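Local coordinates for protein uncharacterized tRNA/rRNA methyltransferase HI_0380 (Haemophilus influenzae, PDB 3ILK) that probably binds RNA and transfers methyl groups to it from S-adenosyl-L-methionine, as a member of the TrmH family of SPOUT methyltransferases, at residues A[111-116]-A[147-152]; A[24-29]-A[51-56]. All coordinates share one frame; numbering follows the deposited sequence.

Contact 1: residues A[111-116]-A[147-152]; sequences IVFGRE and MAVQLV
With CG anti to its own carbonyl carbon (chi1 -67°), F113 sends its ring from the strand toward the helix, where V149, its CG2 likewise anti to the carbonyl carbon, lays that methyl on the ring. V149 CG2 sits 3.6 Å from the centroid of the F113 ring and only 9° off the normal, a CH-pi contact centred on one face. A148 O lies 3.7 Å from F113 CE2, near the ring plane; this carbonyl is already engaged by V152 N within the helix, and its meeting with the ring is simple packing. V152 arrives tip to tip, its CG2 3.9 Å from F113 CZ. In the SPOUT fold suggested by family and parallel sheet, strand 109-113 is central and helix 145-169 lies along one face of it, the two short segments running nearly antiparallel at 157°. Two residues back along the strand, on the same face, I111 also faces the helix, and its CD1 stands 4.2 Å from V152 CG1. The strand ends at F113, and G114, just beyond it, contributes by similarity to the S-adenosyl-L-methionine site, as do T81, near the F113 side chain, and I134, near A148.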
loop_
_atom_site.group_PDB
_atom_site.type_symbol
_atom_site.label_atom_id
_atom_site.label_comp_id
_atom_site.label_asym_id
_atom_site.label_seq_id
_atom_site.Cartn_x
_atom_site.Cartn_y
_atom_site.Cartn_z
ATOM N N ILE A 111 -21.005 -12.596 -0.597
ATOM C CA ILE A 111 -19.892 -13.087 0.175
ATOM C C ILE A 111 -20.375 -13.373 1.586
ATOM O O ILE A 111 -20.846 -12.467 2.256
ATOM C CB ILE A 111 -18.737 -12.085 0.131
ATOM C CG1 ILE A 111 -18.458 -11.685 -1.359
ATOM C CG2 ILE A 111 -17.516 -12.689 0.777
ATOM C CD1 ILE A 111 -17.465 -10.541 -1.484
ATOM N N VAL A 112 -20.193 -14.624 2.040
ATOM C CA VAL A 112 -20.802 -15.128 3.242
ATOM C C VAL A 112 -19.692 -15.316 4.235
ATOM O O VAL A 112 -18.712 -16.005 3.958
ATOM C CB VAL A 112 -21.602 -16.482 3.014
ATOM C CG1 VAL A 112 -22.411 -16.862 4.291
ATOM C CG2 VAL A 112 -22.572 -16.336 1.761
ATOM N N PHE A 113 -19.882 -14.676 5.378
ATOM C CA PHE A 113 -18.999 -14.723 6.535
ATOM C C PHE A 113 -19.614 -15.656 7.543
ATOM O O PHE A 113 -20.709 -15.378 8.106
ATOM C CB PHE A 113 -18.788 -13.304 7.080
ATOM C CG PHE A 113 -18.021 -12.405 6.123
ATOM C CD1 PHE A 113 -18.667 -11.787 5.037
ATOM C CD2 PHE A 113 -16.657 -12.193 6.302
ATOM C CE1 PHE A 113 -17.957 -10.967 4.153
ATOM C CE2 PHE A 113 -15.941 -11.398 5.418
ATOM C CZ PHE A 113 -16.590 -10.792 4.332
ATOM N N GLY A 114 -18.917 -16.778 7.787
ATOM C CA GLY A 114 -19.470 -17.818 8.638
ATOM C C GLY A 114 -19.195 -17.382 10.040
ATOM O O GLY A 114 -18.495 -16.389 10.263
ATOM N N ARG A 115 -19.761 -18.116 10.984
ATOM C CA ARG A 115 -19.549 -17.886 12.392
ATOM C C ARG A 115 -18.077 -17.980 12.819
ATOM O O ARG A 115 -17.353 -18.913 12.438
ATOM C CB ARG A 115 -20.349 -18.930 13.158
ATOM C CG ARG A 115 -21.822 -18.983 12.772
ATOM C CD ARG A 115 -22.419 -20.430 12.829
ATOM N NE ARG A 115 -22.372 -20.997 11.472
ATOM C CZ ARG A 115 -23.423 -21.446 10.780
ATOM N NH1 ARG A 115 -23.245 -21.900 9.570
ATOM N NH2 ARG A 115 -24.649 -21.428 11.285
ATOM N N GLU A 116 -17.657 -17.020 13.653
ATOM C CA GLU A 116 -16.336 -16.998 14.262
ATOM C C GLU A 116 -16.066 -18.359 14.957
ATOM O O GLU A 116 -16.911 -18.885 15.659
ATOM C CB GLU A 116 -16.296 -15.838 15.272
ATOM C CG GLU A 116 -14.972 -15.045 15.336
ATOM C CD GLU A 116 -15.122 -13.697 16.048
ATOM O OE1 GLU A 116 -15.858 -12.798 15.534
ATOM O OE2 GLU A 116 -14.479 -13.534 17.134
HETATM N N MSE A 147 -13.022 -7.494 11.358
HETATM C CA MSE A 147 -11.674 -7.514 10.776
HETATM C C MSE A 147 -11.776 -8.198 9.413
HETATM O O MSE A 147 -11.246 -7.685 8.420
HETATM C CB MSE A 147 -10.682 -8.286 11.688
HETATM C CG MSE A 147 -10.325 -7.619 13.004
HETATM SE SE MSE A 147 -9.387 -8.792 14.362
HETATM C CE MSE A 147 -8.842 -7.295 15.595
ATOM N N ALA A 148 -12.499 -9.327 9.352
ATOM C CA ALA A 148 -12.609 -10.045 8.102
ATOM C C ALA A 148 -13.345 -9.241 7.018
ATOM O O ALA A 148 -12.938 -9.236 5.847
ATOM C CB ALA A 148 -13.219 -11.448 8.305
ATOM N N VAL A 149 -14.427 -8.576 7.405
ATOM C CA VAL A 149 -15.201 -7.780 6.464
ATOM C C VAL A 149 -14.385 -6.574 5.991
ATOM O O VAL A 149 -14.360 -6.295 4.810
ATOM C CB VAL A 149 -16.592 -7.362 7.066
ATOM C CG1 VAL A 149 -17.377 -6.378 6.108
ATOM C CG2 VAL A 149 -17.442 -8.662 7.378
ATOM N N GLN A 150 -13.727 -5.883 6.925
ATOM C CA GLN A 150 -12.825 -4.751 6.587
ATOM C C GLN A 150 -11.851 -5.198 5.498
ATOM O O GLN A 150 -11.766 -4.550 4.451
ATOM C CB GLN A 150 -12.075 -4.279 7.832
ATOM C CG GLN A 150 -11.300 -2.928 7.716
ATOM C CD GLN A 150 -12.135 -1.730 7.259
ATOM O OE1 GLN A 150 -12.227 -1.490 6.059
ATOM N NE2 GLN A 150 -12.680 -0.920 8.210
ATOM N N LEU A 151 -11.173 -6.335 5.704
ATOM C CA LEU A 151 -10.113 -6.738 4.766
ATOM C C LEU A 151 -10.673 -7.146 3.442
ATOM O O LEU A 151 -10.105 -6.819 2.382
ATOM C CB LEU A 151 -9.286 -7.918 5.296
ATOM C CG LEU A 151 -8.279 -7.752 6.417
ATOM C CD1 LEU A 151 -7.299 -8.894 6.333
ATOM C CD2 LEU A 151 -7.536 -6.435 6.271
ATOM N N VAL A 152 -11.795 -7.849 3.457
ATOM C CA VAL A 152 -12.349 -8.340 2.124
ATOM C C VAL A 152 -12.872 -7.118 1.338
ATOM O O VAL A 152 -12.685 -7.012 0.103
ATOM C CB VAL A 152 -13.497 -9.337 2.357
ATOM C CG1 VAL A 152 -14.284 -9.630 1.042
ATOM C CG2 VAL A 152 -12.963 -10.620 2.992
#

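Contact 2: residues A[24-29]-A[51-56]. With SO4 (sulfate ion), chain I.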
loop_
_atom_site.group_PDB
_atom_site.type_symbol
_atom_site.label_atom_id
_atom_site.label_comp_id
_atom_site.label_asym_id
_atom_site.label_seq_id
_atom_site.Cartn_x
_atom_site.Cartn_y
_atom_site.Cartn_z
ATOM N N ALA A 24 -19.146 -4.211 11.464
ATOM C CA ALA A 24 -19.093 -4.681 10.025
ATOM C C ALA A 24 -19.684 -3.692 8.985
ATOM O O ALA A 24 -19.171 -3.587 7.833
ATOM C CB ALA A 24 -19.776 -6.040 9.877
ATOM N N ALA A 25 -20.811 -3.063 9.352
ATOM C CA ALA A 25 -21.464 -2.004 8.545
ATOM C C ALA A 25 -20.519 -0.818 8.354
ATOM O O ALA A 25 -20.356 -0.313 7.255
ATOM C CB ALA A 25 -22.731 -1.509 9.244
ATOM N N ARG A 26 -19.911 -0.372 9.446
ATOM C CA ARG A 26 -18.819 0.628 9.353
ATOM C C ARG A 26 -17.689 0.215 8.369
ATOM O O ARG A 26 -17.371 0.978 7.422
ATOM C CB ARG A 26 -18.312 0.970 10.780
ATOM C CG ARG A 26 -17.258 2.088 10.847
ATOM C CD ARG A 26 -16.706 2.193 12.246
ATOM N NE ARG A 26 -15.881 3.398 12.448
ATOM C CZ ARG A 26 -15.316 3.738 13.598
ATOM N NH1 ARG A 26 -15.486 2.994 14.673
ATOM N NH2 ARG A 26 -14.590 4.829 13.675
ATOM N N ALA A 27 -17.103 -0.982 8.549
ATOM C CA ALA A 27 -16.046 -1.485 7.622
ATOM C C ALA A 27 -16.484 -1.447 6.144
ATOM O O ALA A 27 -15.782 -0.893 5.288
ATOM C CB ALA A 27 -15.560 -2.923 8.004
HETATM N N MSE A 28 -17.666 -1.958 5.878
HETATM C CA MSE A 28 -18.269 -1.866 4.552
HETATM C C MSE A 28 -18.347 -0.430 3.986
HETATM O O MSE A 28 -18.000 -0.196 2.784
HETATM C CB MSE A 28 -19.697 -2.428 4.574
HETATM C CG MSE A 28 -19.791 -3.911 4.895
HETATM SE SE MSE A 28 -21.596 -4.571 5.127
HETATM C CE MSE A 28 -22.483 -4.090 3.500
ATOM N N LYS A 29 -18.900 0.488 4.775
ATOM C CA LYS A 29 -19.073 1.849 4.318
ATOM C C LYS A 29 -17.734 2.542 4.024
ATOM O O LYS A 29 -17.664 3.341 3.098
ATOM C CB LYS A 29 -19.918 2.687 5.301
ATOM C CG LYS A 29 -20.390 4.048 4.718
ATOM C CD LYS A 29 -21.329 4.738 5.644
ATOM C CE LYS A 29 -21.891 6.028 5.038
ATOM N NZ LYS A 29 -22.895 6.598 5.941
ATOM N N LEU A 51 -22.199 1.245 17.180
ATOM C CA LEU A 51 -20.910 0.841 16.618
ATOM C C LEU A 51 -20.781 1.065 15.088
ATOM O O LEU A 51 -19.684 0.883 14.493
ATOM C CB LEU A 51 -20.597 -0.617 17.032
ATOM C CG LEU A 51 -19.869 -0.785 18.373
ATOM C CD1 LEU A 51 -20.621 -0.079 19.511
ATOM C CD2 LEU A 51 -19.648 -2.245 18.719
ATOM N N SER A 52 -21.889 1.439 14.432
ATOM C CA SER A 52 -21.832 1.670 12.985
ATOM C C SER A 52 -21.155 3.023 12.704
ATOM O O SER A 52 -20.628 3.280 11.600
ATOM C CB SER A 52 -23.232 1.588 12.353
ATOM O OG SER A 52 -23.931 2.789 12.602
ATOM N N ALA A 53 -21.197 3.894 13.705
ATOM C CA ALA A 53 -20.436 5.140 13.671
ATOM C C ALA A 53 -20.701 6.035 12.438
ATOM O O ALA A 53 -19.771 6.543 11.837
ATOM C CB ALA A 53 -18.905 4.844 13.839
ATOM N N GLY A 54 -21.963 6.209 12.072
ATOM C CA GLY A 54 -22.334 6.938 10.869
ATOM C C GLY A 54 -22.710 6.010 9.712
ATOM O O GLY A 54 -23.118 6.478 8.625
ATOM N N ALA A 55 -22.573 4.704 9.918
ATOM C CA ALA A 55 -23.018 3.756 8.920
ATOM C C ALA A 55 -24.394 3.175 9.271
ATOM O O ALA A 55 -24.713 2.017 8.935
ATOM C CB ALA A 55 -21.987 2.651 8.748
ATOM N N GLU A 56 -25.232 3.960 9.932
ATOM C CA GLU A 56 -26.548 3.471 10.330
ATOM C C GLU A 56 -27.408 3.047 9.140
ATOM O O GLU A 56 -28.205 2.112 9.252
ATOM C CB GLU A 56 -27.315 4.509 11.145
ATOM C CG GLU A 56 -26.768 4.774 12.548
ATOM C CD GLU A 56 -25.606 5.766 12.558
ATOM O OE1 GLU A 56 -25.120 6.146 11.471
ATOM O OE2 GLU A 56 -25.179 6.181 13.662
HETATM S S SO4 I . -13.819 4.414 17.613
HETATM O O1 SO4 I . -14.559 5.564 17.127
HETATM O O2 SO4 I . -14.630 3.693 18.601
HETATM O O3 SO4 I . -13.537 3.504 16.512
HETATM O O4 SO4 I . -12.569 4.807 18.229
#
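R26 leaves its helix beside the turn at S52, and its side chain can be followed outward atom by atom. CB rests 3.4 Å from S52 O, and CG, anti to the backbone N (chi1 -175°), continues past the same carbonyl. The chain is extended from there, which carries CD past L51 O and the methyl of A53. NE comes 3.6 Å from A53 CB, and that methyl lies over one face of the guanidinium, offset toward its rim. At the tip, NH1 donates a hydrogen bond of 2.7 Å to O3 of a sulfate ion, at an N-H...O angle of 149°, whereas the bond from NH2 to the same oxygen is weak. The sulfate, probably from the crystallisation liquor, is also held by N20 and N144 of the second subunit. R26 also packs on Y140 of the second subunit, which places its side chain at the dimer interface.

The loop between helices 46-50 and 56-61 here makes a type I' beta turn from S52 to A55, closed by A55 N bonding to S52 O. A53 and G54 both take positive phi, and A55 then stands at the N-cap position of the next helix. The methyl of A55 fits against the backbone of helix 18-31, its CB 3.7 Å from A25 O. Farther along, K29, also extended, passes A55 with CD and ends with NZ 2.7 Å from G54 O, a hydrogen bond with a C=O...N angle of 149°. N57 OD1 is a second acceptor for this ammonium, tying it to the beginning of helix 56-61.

In the fold
Helix 18-31 joins the two contacts: contact 2 uses the side that bears A25, R26 and K29, while A27 and M28 pack on Q150 and V149 of helix 145-169, and the A24 side chain rests on strand 8-13. The centres of the contacts are 14 Å apart, yet they touch directly, V149 CG1 lying 3.7 Å from M28 CG and Q150 NE2 3.5 Å from A27 CA. V149 is thus shared by both contacts, its CG1 turned to helix 18-31. Contact 1 borders the S-adenosyl-L-methionine site inferred by similarity, whereas contact 2 lies away from it. Both meet the second subunit, contact 1 through M147 and L151, contact 2 through A53 O bonded to Y140 OH of that subunit.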